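Local coordinates for extracellular solute-binding protein family 1 (Arthrobacter chlorophenolicus, PDB 4R2F) that probably serves as the extracellular sugar-capturing component of a bacterial transporter and holds the disaccharide laminaribiose in its pocket, at residues Ile120-Ser125 and Phe328-Leu333; Glu138-Ser143 and Thr385-Asn390; Ala177-Ala182 and Val238-Glu243; Gly218-Lys223 and Leu227-Asp232; Ala347-Lys352 and Pro358-Asp363. All blocks are in the same frame, centred on the assembly; numbering follows the deposited sequence.

Interactions 1 and 3 both pair helices, crossing at 46° through aliphatic side chains in interaction 1 and nearly parallel, with leucines on the Phe240 ring, in interaction 3; their centres lie about 46 Å apart, on opposite sides of the chain's centre. Interaction 5 is the buried one: all three touching residues are inside, and its strand 348-349 joins the same sheet that interaction 2 reaches through strand 141-142. Interactions 1 and 5 meet where the carbonyl of Leu333 packs against the Phe351 ring. Apolar contact alone crosses interaction 5, a bridging water supplements interaction 2, charged residues edge the helix pairs, and interaction 4, between loops, has a direct backbone hydrogen bond.

Interaction 1: residues Ile120-Ser125 and Phe328-Leu333; sequences IEKLKS and FVVYYL
Leu123 and Leu333 form the inner, tightly packed end of this contact, their side chains crossing at about a right angle. The CD1 methyl of Leu123 rests against CD1 of Leu333 at 3.8 Å, and the same Leu333 methyl also lies 4.2 Å from Leu123 CD2, so it sits against both branches of the fork. In Leu123, CG stands anti to the carbonyl carbon (chi1 -64°), a turn that brings its methyls nearer the partner helix although the CB bond does not point straight at it. Both leucines are buried; Gln128 and Phe129 in the following loop close over Leu123, and Ile313 of strand 306-316 packs on Leu333.

The other end is looser and lies toward solvent. Val330 points its CG2 methyl at the aliphatic part of Lys122, meeting CD at 3.9 Å and CB at the same spacing. Its CG1 branch reaches Leu123 CD2 only at 4.3 Å. Lys122 runs nearly straight as far as CE and then bends (chi4 -72°), and its NZ forms a salt bridge with Glu327, just ahead of Phe328 on helix 322-335. The hydrocarbon stem thus covers the valine while the ammonium group has a carboxylate partner on the same helix that carries Val330.

No hydrogen bond joins the two segments, whose axes come within 10.1 Å at a crossing angle of -46°. It is an apolar helix-helix crossing in which helix 117-126 meets helix 322-335, itself packed on strand 306-316 of the mixed sheet in a solute-binding protein's alpha/beta fold.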
# COMPACT_ATOMS: atom_id res chain seq x y z
N ILE A 120 4.38 2.31 23.36
CA ILE A 120 2.97 2.54 23.61
C ILE A 120 2.75 3.24 24.97
O ILE A 120 1.97 4.17 25.06
CB ILE A 120 2.16 1.23 23.59
CG1 ILE A 120 2.15 0.58 22.19
CG2 ILE A 120 0.73 1.48 24.06
CD1 ILE A 120 1.53 1.41 21.11
N GLU A 121 3.42 2.76 26.02
CA GLU A 121 3.37 3.40 27.35
C GLU A 121 3.82 4.85 27.29
O GLU A 121 3.16 5.71 27.86
CB GLU A 121 4.30 2.71 28.36
CG GLU A 121 3.91 1.32 28.84
CD GLU A 121 5.05 0.64 29.61
OE1 GLU A 121 5.75 1.34 30.39
OE2 GLU A 121 5.25 -0.58 29.45
N LYS A 122 4.94 5.12 26.62
CA LYS A 122 5.43 6.47 26.50
C LYS A 122 4.44 7.35 25.74
O LYS A 122 4.27 8.52 26.08
CB LYS A 122 6.82 6.52 25.85
CG LYS A 122 7.95 5.91 26.69
CD LYS A 122 9.22 5.78 25.83
CE LYS A 122 10.47 5.58 26.65
NZ LYS A 122 10.83 6.85 27.33
N LEU A 123 3.76 6.80 24.74
CA LEU A 123 2.77 7.58 23.99
C LEU A 123 1.52 7.86 24.85
O LEU A 123 0.90 8.91 24.73
CB LEU A 123 2.35 6.86 22.72
CG LEU A 123 3.45 6.64 21.69
CD1 LEU A 123 2.93 5.75 20.57
CD2 LEU A 123 3.99 7.96 21.17
N LYS A 124 1.16 6.92 25.71
CA LYS A 124 0.07 7.14 26.65
C LYS A 124 0.41 8.27 27.61
O LYS A 124 -0.44 9.08 27.91
CB LYS A 124 -0.27 5.87 27.41
CG LYS A 124 -1.05 4.88 26.55
CD LYS A 124 -1.36 3.61 27.28
CE LYS A 124 -2.08 2.66 26.35
NZ LYS A 124 -2.42 1.41 27.06
N SER A 125 1.66 8.34 28.06
CA SER A 125 2.07 9.35 29.05
C SER A 125 2.12 10.70 28.42
O SER A 125 1.62 11.65 29.02
CB SER A 125 3.45 9.06 29.65
OG SER A 125 3.44 7.84 30.34
N PHE A 328 13.75 6.99 19.89
CA PHE A 328 13.72 7.42 18.51
C PHE A 328 12.30 7.31 18.00
O PHE A 328 11.81 8.23 17.35
CB PHE A 328 14.63 6.60 17.57
CG PHE A 328 14.48 7.01 16.12
CD1 PHE A 328 15.11 8.14 15.63
CD2 PHE A 328 13.66 6.30 15.26
CE1 PHE A 328 14.94 8.54 14.32
CE2 PHE A 328 13.48 6.69 13.95
CZ PHE A 328 14.12 7.83 13.48
N VAL A 329 11.66 6.16 18.25
CA VAL A 329 10.32 5.93 17.68
C VAL A 329 9.33 6.95 18.22
O VAL A 329 8.51 7.45 17.49
CB VAL A 329 9.82 4.48 17.88
CG1 VAL A 329 8.33 4.36 17.50
CG2 VAL A 329 10.65 3.48 17.08
N VAL A 330 9.43 7.28 19.51
CA VAL A 330 8.51 8.25 20.11
C VAL A 330 8.75 9.64 19.51
O VAL A 330 7.81 10.39 19.15
CB VAL A 330 8.66 8.24 21.64
CG1 VAL A 330 7.86 9.35 22.30
CG2 VAL A 330 8.23 6.89 22.19
N TYR A 331 10.02 9.99 19.38
CA TYR A 331 10.42 11.23 18.73
C TYR A 331 9.86 11.30 17.31
O TYR A 331 9.26 12.31 16.89
CB TYR A 331 11.96 11.36 18.75
CG TYR A 331 12.50 12.37 17.76
CD1 TYR A 331 12.60 13.73 18.08
CD2 TYR A 331 12.89 11.96 16.49
CE1 TYR A 331 13.09 14.64 17.15
CE2 TYR A 331 13.38 12.86 15.57
CZ TYR A 331 13.48 14.19 15.89
OH TYR A 331 13.98 15.03 14.92
N TYR A 332 10.04 10.22 16.55
CA TYR A 332 9.67 10.24 15.13
C TYR A 332 8.16 10.36 14.98
O TYR A 332 7.68 11.18 14.22
CB TYR A 332 10.21 9.02 14.41
CG TYR A 332 10.25 9.08 12.89
CD1 TYR A 332 11.23 9.82 12.23
CD2 TYR A 332 9.35 8.34 12.11
CE1 TYR A 332 11.29 9.86 10.83
CE2 TYR A 332 9.40 8.36 10.72
CZ TYR A 332 10.37 9.13 10.07
OH TYR A 332 10.47 9.16 8.70
N LEU A 333 7.41 9.56 15.74
CA LEU A 333 5.93 9.69 15.69
C LEU A 333 5.44 11.10 16.00
O LEU A 333 4.48 11.57 15.38
CB LEU A 333 5.28 8.71 16.66
CG LEU A 333 5.39 7.25 16.25
CD1 LEU A 333 5.00 6.39 17.43
CD2 LEU A 333 4.49 7.00 15.05

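Interaction 2: residues Glu138-Ser143 and Thr385-Asn390; sequences EPFKTS and TALSAN
Leu387 makes the direct contact with segment 138-143, reaching Pro139 and Phe140 with a single methyl. Coming into it from Thr385 and Ala386, the chain is irregular, and the backbone N of Leu387 is the first atom tied to the other segment. It gives its hydrogen to a water at 3.0 Å, and that water in turn donates to Pro139 O at 2.7 Å, so one solvent molecule links an N-H and a carbonyl that have no direct bond to each other.

Beyond the backbone, the Leu387 side chain carries CD1 to the Pro139 ring, 3.8 Å from CB. The same methyl lies 4.4 Å from CE1 of Phe140, approaching the ring obliquely. Pro139 CB itself lies over one face of that ring, toward the rim. Here a short 3-10 turn leading into strand 141-142 of the mixed sheet meets the loop that precedes helix 389-396; Pro310 of strand 306-316 touches both Phe140 and Leu387, and Phe105 of helix 103-109 also packs on the leucine. Further along, past Ser388, the Ala389 methyl packs on Gln106 and Glu109 of that same helix 103-109.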
# COMPACT_ATOMS: atom_id res chain seq x y z
N GLU A 138 -4.68 -1.64 17.48
CA GLU A 138 -5.08 -2.99 17.90
C GLU A 138 -4.69 -4.13 16.96
O GLU A 138 -4.36 -5.23 17.43
CB GLU A 138 -6.61 -3.01 18.13
CG GLU A 138 -7.05 -2.15 19.31
CD GLU A 138 -7.53 -0.73 18.97
OE1 GLU A 138 -7.11 -0.09 17.95
OE2 GLU A 138 -8.34 -0.23 19.79
N PRO A 139 -4.71 -3.91 15.62
CA PRO A 139 -4.22 -4.98 14.75
C PRO A 139 -2.83 -5.51 15.09
O PRO A 139 -2.48 -6.60 14.65
CB PRO A 139 -4.20 -4.31 13.38
CG PRO A 139 -5.31 -3.32 13.44
CD PRO A 139 -5.17 -2.75 14.83
N PHE A 140 -2.03 -4.73 15.81
CA PHE A 140 -0.63 -5.06 16.07
C PHE A 140 -0.40 -5.71 17.41
O PHE A 140 0.73 -6.07 17.76
CB PHE A 140 0.20 -3.80 15.90
CG PHE A 140 0.14 -3.27 14.52
CD1 PHE A 140 0.85 -3.91 13.51
CD2 PHE A 140 -0.69 -2.23 14.19
CE1 PHE A 140 0.77 -3.49 12.21
CE2 PHE A 140 -0.77 -1.80 12.88
CZ PHE A 140 -0.04 -2.43 11.89
N LYS A 141 -1.49 -5.91 18.17
CA LYS A 141 -1.38 -6.49 19.49
C LYS A 141 -1.38 -8.00 19.36
O LYS A 141 -2.26 -8.56 18.71
CB LYS A 141 -2.55 -6.04 20.34
CG LYS A 141 -2.43 -6.42 21.81
CD LYS A 141 -3.77 -6.24 22.51
CE LYS A 141 -3.71 -6.57 23.99
NZ LYS A 141 -5.09 -6.69 24.56
N THR A 142 -0.39 -8.65 19.96
CA THR A 142 -0.34 -10.11 20.06
C THR A 142 -0.22 -10.50 21.53
O THR A 142 0.03 -9.67 22.38
CB THR A 142 0.86 -10.72 19.29
OG1 THR A 142 2.08 -10.47 20.00
CG2 THR A 142 0.96 -10.18 17.86
N SER A 143 -0.33 -11.80 21.79
CA SER A 143 -0.08 -12.38 23.11
C SER A 143 1.21 -11.88 23.76
O SER A 143 1.26 -11.68 24.96
CB SER A 143 -0.01 -13.93 23.01
OG SER A 143 -1.07 -14.48 22.25
N THR A 385 -9.77 -10.97 9.15
CA THR A 385 -9.46 -9.64 9.66
C THR A 385 -8.10 -9.59 10.32
O THR A 385 -7.32 -8.65 10.11
CB THR A 385 -10.54 -9.19 10.66
OG1 THR A 385 -11.79 -9.07 9.97
CG2 THR A 385 -10.19 -7.84 11.31
N ALA A 386 -7.83 -10.57 11.16
CA ALA A 386 -6.60 -10.62 11.91
C ALA A 386 -5.37 -10.71 11.02
O ALA A 386 -5.33 -11.49 10.08
CB ALA A 386 -6.64 -11.80 12.88
N LEU A 387 -4.37 -9.89 11.32
CA LEU A 387 -3.10 -9.88 10.58
C LEU A 387 -2.19 -11.00 11.07
O LEU A 387 -2.35 -11.46 12.19
CB LEU A 387 -2.40 -8.53 10.79
CG LEU A 387 -3.23 -7.31 10.42
CD1 LEU A 387 -2.39 -6.03 10.47
CD2 LEU A 387 -3.90 -7.50 9.07
N SER A 388 -1.21 -11.40 10.25
CA SER A 388 -0.30 -12.52 10.59
C SER A 388 0.91 -12.56 9.65
O SER A 388 0.93 -11.87 8.64
CB SER A 388 -1.02 -13.86 10.52
OG SER A 388 -1.36 -14.17 9.18
N ALA A 389 1.89 -13.38 9.99
CA ALA A 389 3.13 -13.49 9.21
C ALA A 389 2.86 -13.99 7.80
O ALA A 389 3.57 -13.62 6.87
CB ALA A 389 4.12 -14.40 9.90
N ASN A 390 1.84 -14.81 7.63
CA ASN A 390 1.53 -15.27 6.28
C ASN A 390 1.24 -14.12 5.32
O ASN A 390 1.45 -14.26 4.12
CB ASN A 390 0.35 -16.22 6.29
CG ASN A 390 0.76 -17.65 6.64
OD1 ASN A 390 1.94 -18.05 6.59
ND2 ASN A 390 -0.24 -18.43 6.98
O HOH W 1 -4.44 -8.19 13.73

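Interaction 3: residues Ala177-Ala182 and Val238-Glu243; sequences ASLLEA and VEFLLE
Segments 177-182 and 238-243 are helical throughout and run almost parallel, their N-to-C directions only 10° apart. The axes come no nearer than 11.4 Å, and the nearest CA atoms, those of Leu180 and Glu243, are 8.4 Å apart, so the gap is bridged by long side chains. Phe240 has the largest share. Its CG lies anti to the backbone N (chi1 180°), which throws the ring across to the neighbouring helix.

Leu179 meets the ring edge-on: its CD2 methyl lies in the ring plane, 4.0 Å from CE2. Leu180 approaches obliquely, with CB 4.2 Å from CE1. The two helices, 176-188 and 232-246, belong to a helix-rich part of the solute-binding protein fold, where helices 204-215, 398-408 and 414-428 pack on helix 232-246. Trp176, at the start of the first helix, stacks on Phe240, while Met212 of helix 204-215 also touches it.

On the partly exposed side, the apolar character gives way to a carboxylate. Glu243 stretches out beyond CG with its chain fully extended, crossing Leu180 at about a right angle. Its OE1 lies 3.5 Å from the Leu180 CD2 methyl and its CD 3.9 Å from the same atom, a van der Waals approach and not a hydrogen bond. Leu179, by contrast, turns inward, where Pro173 and Phe194 pack against it.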
# COMPACT_ATOMS: atom_id res chain seq x y z
N ALA A 177 -18.83 -3.23 -15.69
CA ALA A 177 -19.38 -3.15 -17.04
C ALA A 177 -19.18 -1.75 -17.60
O ALA A 177 -18.78 -1.60 -18.74
CB ALA A 177 -20.86 -3.54 -17.04
N SER A 178 -19.43 -0.72 -16.80
CA SER A 178 -19.21 0.62 -17.27
C SER A 178 -17.69 0.94 -17.41
O SER A 178 -17.30 1.68 -18.30
CB SER A 178 -19.99 1.65 -16.43
OG SER A 178 -19.56 1.71 -15.08
N LEU A 179 -16.83 0.35 -16.57
CA LEU A 179 -15.37 0.53 -16.73
C LEU A 179 -14.89 0.03 -18.09
O LEU A 179 -14.14 0.71 -18.81
CB LEU A 179 -14.60 -0.17 -15.58
CG LEU A 179 -13.08 -0.35 -15.67
CD1 LEU A 179 -12.40 0.97 -15.94
CD2 LEU A 179 -12.54 -0.98 -14.38
N LEU A 180 -15.34 -1.17 -18.46
CA LEU A 180 -15.00 -1.77 -19.76
C LEU A 180 -15.49 -0.92 -20.94
O LEU A 180 -14.72 -0.67 -21.86
CB LEU A 180 -15.57 -3.18 -19.87
CG LEU A 180 -15.24 -3.96 -21.14
CD1 LEU A 180 -13.74 -4.18 -21.30
CD2 LEU A 180 -15.99 -5.27 -21.15
N GLU A 181 -16.74 -0.49 -20.93
CA GLU A 181 -17.26 0.38 -22.01
C GLU A 181 -16.47 1.67 -22.13
O GLU A 181 -16.02 2.02 -23.20
CB GLU A 181 -18.76 0.72 -21.83
CG GLU A 181 -19.69 -0.45 -22.11
CD GLU A 181 -19.41 -1.10 -23.45
OE1 GLU A 181 -19.50 -0.37 -24.46
OE2 GLU A 181 -19.09 -2.31 -23.50
N ALA A 182 -16.30 2.37 -21.02
CA ALA A 182 -15.60 3.64 -21.07
C ALA A 182 -14.15 3.41 -21.50
O ALA A 182 -13.60 4.19 -22.30
CB ALA A 182 -15.66 4.31 -19.72
N VAL A 238 -10.40 -12.22 -12.01
CA VAL A 238 -9.28 -12.43 -12.89
C VAL A 238 -9.72 -12.47 -14.35
O VAL A 238 -9.01 -11.94 -15.21
CB VAL A 238 -8.48 -13.69 -12.52
CG1 VAL A 238 -7.39 -13.96 -13.55
CG2 VAL A 238 -7.84 -13.50 -11.16
N GLU A 239 -10.87 -13.08 -14.64
CA GLU A 239 -11.44 -13.05 -15.99
C GLU A 239 -11.70 -11.62 -16.46
O GLU A 239 -11.54 -11.31 -17.63
CB GLU A 239 -12.75 -13.86 -16.06
CG GLU A 239 -12.55 -15.37 -16.04
CD GLU A 239 -13.85 -16.18 -16.02
OE1 GLU A 239 -14.93 -15.64 -15.69
OE2 GLU A 239 -13.78 -17.38 -16.34
N PHE A 240 -12.12 -10.74 -15.56
CA PHE A 240 -12.39 -9.38 -15.94
C PHE A 240 -11.09 -8.63 -16.29
O PHE A 240 -11.03 -7.92 -17.30
CB PHE A 240 -13.17 -8.66 -14.86
CG PHE A 240 -13.48 -7.25 -15.20
CD1 PHE A 240 -14.37 -6.95 -16.24
CD2 PHE A 240 -12.87 -6.21 -14.51
CE1 PHE A 240 -14.64 -5.64 -16.57
CE2 PHE A 240 -13.17 -4.89 -14.84
CZ PHE A 240 -14.04 -4.61 -15.87
N LEU A 241 -10.07 -8.82 -15.47
CA LEU A 241 -8.76 -8.25 -15.75
C LEU A 241 -8.21 -8.74 -17.09
O LEU A 241 -7.74 -7.95 -17.90
CB LEU A 241 -7.80 -8.57 -14.61
CG LEU A 241 -8.12 -7.76 -13.34
CD1 LEU A 241 -7.53 -8.37 -12.09
CD2 LEU A 241 -7.67 -6.32 -13.50
N LEU A 242 -8.30 -10.03 -17.34
CA LEU A 242 -7.90 -10.58 -18.65
C LEU A 242 -8.65 -9.97 -19.82
O LEU A 242 -8.07 -9.74 -20.88
CB LEU A 242 -8.08 -12.09 -18.67
CG LEU A 242 -7.12 -12.85 -17.77
CD1 LEU A 242 -7.59 -14.31 -17.63
CD2 LEU A 242 -5.71 -12.78 -18.33
N GLU A 243 -9.93 -9.65 -19.61
CA GLU A 243 -10.71 -8.99 -20.61
C GLU A 243 -10.24 -7.54 -20.80
O GLU A 243 -10.22 -7.05 -21.91
CB GLU A 243 -12.18 -9.01 -20.21
CG GLU A 243 -13.14 -8.84 -21.36
CD GLU A 243 -14.58 -8.87 -20.90
OE1 GLU A 243 -15.48 -8.65 -21.74
OE2 GLU A 243 -14.83 -9.11 -19.70

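Interaction 4: residues Gly218-Lys223 and Leu227-Asp232; sequences GGVFTK and LDVLND
The carbonyl O of Val220 accepts the backbone N-H of Asp228 at 2.8 Å, in a nearly straight bond (168° at the hydrogen) whose donor is tilted 26° from the carbonyl plane. With it comes a single beta bridge between Phe221 and Leu227, making this a loop folded back on itself between helices 204-215 and 232-246.

On one side of the bridge, Leu227 rests its CD2 methyl against both Val220 and Phe221. It lies 3.7 Å from Val220 CG1, the two side chains running alongside one another, and 3.9 Å from Phe221 CE2. Val220 CG1 also lies over one face of the Phe221 ring, toward its rim; Leu391 and Leu394 of helix 389-396 are further neighbours of that ring.

Thr222 and Asp228 cross at about a right angle, with the threonine methyl CG2 3.6 Å from Asp228 CB. With CG2 anti to the carbonyl carbon, OG1 is left to bond Asp224 OD1 and the N-H of Glu226. Gly219 has a backbone conformation (phi 143°) suited to glycine, and its carbonyl accepts a hydrogen bond from Asn234 ND2. A type I turn runs from Asp228 to Asn231, where the asparagine N-caps helix 232-246: OD1 accepts from Asn234 N and comes 4.1 Å from Gly218 CA.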
# COMPACT_ATOMS: atom_id res chain seq x y z
N GLY A 218 -14.51 -11.35 -3.16
CA GLY A 218 -13.54 -12.44 -3.02
C GLY A 218 -12.45 -12.12 -2.05
O GLY A 218 -12.68 -11.43 -1.07
N GLY A 219 -11.26 -12.64 -2.33
CA GLY A 219 -10.11 -12.48 -1.46
C GLY A 219 -9.26 -13.71 -1.42
O GLY A 219 -9.69 -14.79 -1.83
N VAL A 220 -8.04 -13.56 -0.93
CA VAL A 220 -7.13 -14.69 -0.86
C VAL A 220 -7.55 -15.72 0.20
O VAL A 220 -7.24 -16.91 0.08
CB VAL A 220 -5.69 -14.22 -0.60
CG1 VAL A 220 -4.77 -15.40 -0.34
CG2 VAL A 220 -5.19 -13.35 -1.75
N PHE A 221 -8.25 -15.26 1.25
CA PHE A 221 -8.53 -16.10 2.41
C PHE A 221 -10.01 -16.24 2.70
O PHE A 221 -10.84 -15.38 2.33
CB PHE A 221 -7.82 -15.56 3.68
CG PHE A 221 -6.35 -15.38 3.53
CD1 PHE A 221 -5.81 -14.14 3.15
CD2 PHE A 221 -5.47 -16.41 3.85
CE1 PHE A 221 -4.44 -13.98 3.04
CE2 PHE A 221 -4.11 -16.24 3.74
CZ PHE A 221 -3.59 -15.02 3.34
N THR A 222 -10.36 -17.33 3.40
CA THR A 222 -11.69 -17.48 3.99
C THR A 222 -11.80 -16.60 5.23
O THR A 222 -10.76 -16.15 5.77
CB THR A 222 -11.95 -18.93 4.48
OG1 THR A 222 -10.94 -19.30 5.43
CG2 THR A 222 -11.95 -19.91 3.32
N LYS A 223 -13.03 -16.39 5.69
CA LYS A 223 -13.31 -15.77 7.00
C LYS A 223 -12.40 -16.25 8.14
O LYS A 223 -12.02 -15.45 9.01
CB LYS A 223 -14.77 -16.03 7.38
CG LYS A 223 -15.75 -15.08 6.72
CD LYS A 223 -16.34 -14.11 7.72
CE LYS A 223 -17.34 -14.82 8.62
NZ LYS A 223 -18.17 -13.85 9.36
N LEU A 227 -6.63 -20.40 3.17
CA LEU A 227 -6.52 -20.09 1.74
C LEU A 227 -7.77 -20.47 0.99
O LEU A 227 -8.32 -21.55 1.18
CB LEU A 227 -5.31 -20.79 1.13
CG LEU A 227 -3.95 -20.19 1.47
CD1 LEU A 227 -2.83 -21.09 0.99
CD2 LEU A 227 -3.79 -18.79 0.86
N ASP A 228 -8.23 -19.56 0.14
CA ASP A 228 -9.39 -19.80 -0.70
C ASP A 228 -9.19 -19.14 -2.09
O ASP A 228 -10.08 -18.44 -2.60
CB ASP A 228 -10.64 -19.25 -0.01
CG ASP A 228 -11.94 -19.67 -0.69
OD1 ASP A 228 -11.95 -20.72 -1.37
OD2 ASP A 228 -12.94 -18.93 -0.56
N VAL A 229 -8.05 -19.40 -2.70
CA VAL A 229 -7.63 -18.69 -3.92
C VAL A 229 -8.52 -18.97 -5.13
O VAL A 229 -8.85 -18.06 -5.89
CB VAL A 229 -6.17 -19.02 -4.24
CG1 VAL A 229 -5.74 -18.35 -5.55
CG2 VAL A 229 -5.31 -18.55 -3.08
N LEU A 230 -8.97 -20.21 -5.27
CA LEU A 230 -9.78 -20.60 -6.41
C LEU A 230 -11.27 -20.35 -6.23
O LEU A 230 -12.08 -20.84 -7.00
CB LEU A 230 -9.50 -22.07 -6.76
CG LEU A 230 -8.22 -22.20 -7.60
CD1 LEU A 230 -7.50 -23.52 -7.35
CD2 LEU A 230 -8.62 -22.02 -9.06
N ASN A 231 -11.64 -19.59 -5.21
CA ASN A 231 -13.03 -19.15 -5.07
C ASN A 231 -13.57 -18.54 -6.39
O ASN A 231 -12.87 -17.79 -7.08
CB ASN A 231 -13.12 -18.19 -3.86
CG ASN A 231 -14.17 -17.13 -4.02
OD1 ASN A 231 -13.94 -16.13 -4.68
ND2 ASN A 231 -15.33 -17.34 -3.40
N ASP A 232 -14.81 -18.86 -6.73
CA ASP A 232 -15.44 -18.33 -7.96
C ASP A 232 -15.48 -16.81 -8.12
O ASP A 232 -15.60 -16.32 -9.24
CB ASP A 232 -16.89 -18.78 -8.07
CG ASP A 232 -17.05 -20.29 -8.34
OD1 ASP A 232 -16.15 -21.12 -8.04
OD2 ASP A 232 -18.13 -20.64 -8.84

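Interaction 5: residues Ala347-Lys352 and Pro358-Asp363; sequences ALPVFK and PEFTAD
Phe360 packs its ring on Leu348 and Pro349, and this apolar contact carries the whole meeting of the two segments. The ring projects from the short helix 358-361; a trans first torsion (chi1 -172°) swings it away from the main-chain N and sends its far end against the weakly bonded strand 348-349. Leu348 approaches the rim: its CD2 methyl lies in the ring plane, 3.7 Å from CZ, and the side chains meet at a slant. The end of the leucine comes closer to the ring than its CB bond alone would suggest.

Pro349 makes the second contact, its ring and the phenylalanine arriving from opposite directions. Here CD is the touching atom, 3.7 Å from CE1 and 4.0 Å from CZ of Phe360, in an oblique approach. The CE1-CZ end of one aromatic ring therefore rests against two consecutive residues, all three of them buried. Val370 of helix 364-373 packs on both Leu348 and Phe360, while Ile354 and Thr355 lie against Pro349.

Polar bonds hold the backbone on each side instead of crossing the gap. Leu348 pairs through its main chain with Leu153 of strand 145-161, and the carbonyl of Phe360 receives ND2 of Asn366. Asp363 N-caps the next helix, its OD1 taking the N-H of Asn365.

Together these contacts seat the short helix 358-361 on a short strand of the mixed sheet, a strand-to-helix packing within the alpha/beta architecture of extracellular solute-binding proteins.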
# COMPACT_ATOMS: atom_id res chain seq x y z
N ALA A 347 -0.39 8.83 1.49
CA ALA A 347 -1.14 7.94 2.38
C ALA A 347 -1.95 8.75 3.37
O ALA A 347 -1.71 9.94 3.55
CB ALA A 347 -0.19 7.01 3.11
N LEU A 348 -2.91 8.09 4.01
CA LEU A 348 -3.71 8.69 5.07
C LEU A 348 -2.92 8.68 6.36
O LEU A 348 -2.11 7.80 6.58
CB LEU A 348 -5.01 7.91 5.25
CG LEU A 348 -6.03 8.02 4.12
CD1 LEU A 348 -7.04 6.90 4.23
CD2 LEU A 348 -6.74 9.35 4.14
N PRO A 349 -3.14 9.68 7.23
CA PRO A 349 -2.56 9.62 8.59
C PRO A 349 -3.31 8.66 9.50
O PRO A 349 -4.41 8.22 9.18
CB PRO A 349 -2.71 11.06 9.11
CG PRO A 349 -3.80 11.66 8.29
CD PRO A 349 -3.83 10.96 6.97
N VAL A 350 -2.68 8.30 10.63
CA VAL A 350 -3.33 7.45 11.63
C VAL A 350 -3.65 8.24 12.92
O VAL A 350 -4.09 7.66 13.92
CB VAL A 350 -2.48 6.22 12.00
CG1 VAL A 350 -2.31 5.31 10.79
CG2 VAL A 350 -1.13 6.62 12.61
N PHE A 351 -3.41 9.54 12.86
CA PHE A 351 -3.64 10.44 13.99
C PHE A 351 -4.74 11.43 13.66
O PHE A 351 -4.72 12.08 12.62
CB PHE A 351 -2.36 11.21 14.32
CG PHE A 351 -1.31 10.36 14.98
CD1 PHE A 351 -1.53 9.79 16.23
CD2 PHE A 351 -0.09 10.14 14.36
CE1 PHE A 351 -0.56 9.01 16.83
CE2 PHE A 351 0.88 9.35 14.96
CZ PHE A 351 0.64 8.78 16.19
N LYS A 352 -5.69 11.54 14.59
CA LYS A 352 -6.88 12.40 14.41
C LYS A 352 -6.54 13.87 14.12
O LYS A 352 -7.14 14.48 13.23
CB LYS A 352 -7.78 12.29 15.64
CG LYS A 352 -9.05 13.10 15.53
CD LYS A 352 -10.13 12.61 16.46
CE LYS A 352 -11.49 13.04 15.95
NZ LYS A 352 -12.46 13.27 17.05
N PRO A 358 -5.68 21.73 8.52
CA PRO A 358 -6.16 22.49 7.38
C PRO A 358 -5.63 22.02 6.03
O PRO A 358 -6.37 21.98 5.05
CB PRO A 358 -5.65 23.90 7.68
CG PRO A 358 -5.68 23.98 9.18
CD PRO A 358 -5.35 22.60 9.67
N GLU A 359 -4.35 21.70 5.98
CA GLU A 359 -3.69 21.27 4.75
C GLU A 359 -4.29 19.97 4.20
O GLU A 359 -4.31 19.78 3.01
CB GLU A 359 -2.18 21.08 4.99
CG GLU A 359 -1.37 22.38 5.07
CD GLU A 359 -1.33 23.02 6.46
OE1 GLU A 359 -2.03 22.57 7.38
OE2 GLU A 359 -0.57 23.99 6.64
N PHE A 360 -4.74 19.10 5.10
CA PHE A 360 -5.38 17.84 4.74
C PHE A 360 -6.84 18.00 4.27
O PHE A 360 -7.20 17.55 3.20
CB PHE A 360 -5.36 16.89 5.95
CG PHE A 360 -5.80 15.51 5.63
CD1 PHE A 360 -4.96 14.66 4.92
CD2 PHE A 360 -7.08 15.07 5.97
CE1 PHE A 360 -5.38 13.38 4.58
CE2 PHE A 360 -7.49 13.78 5.65
CZ PHE A 360 -6.63 12.94 4.94
N THR A 361 -7.69 18.58 5.09
CA THR A 361 -9.12 18.66 4.77
C THR A 361 -9.44 19.66 3.65
O THR A 361 -10.50 19.56 3.04
CB THR A 361 -10.00 19.03 5.98
OG1 THR A 361 -9.62 20.31 6.48
CG2 THR A 361 -9.87 17.99 7.08
N ALA A 362 -8.55 20.59 3.33
CA ALA A 362 -8.91 21.58 2.30
C ALA A 362 -8.82 21.00 0.88
O ALA A 362 -9.33 21.61 -0.08
CB ALA A 362 -8.03 22.81 2.41
N ASP A 363 -8.14 19.86 0.77
CA ASP A 363 -8.00 19.13 -0.50
C ASP A 363 -9.18 18.16 -0.65
O ASP A 363 -9.26 17.15 0.06
CB ASP A 363 -6.66 18.38 -0.51
CG ASP A 363 -6.41 17.63 -1.81
OD1 ASP A 363 -7.35 17.47 -2.62
OD2 ASP A 363 -5.24 17.19 -2.00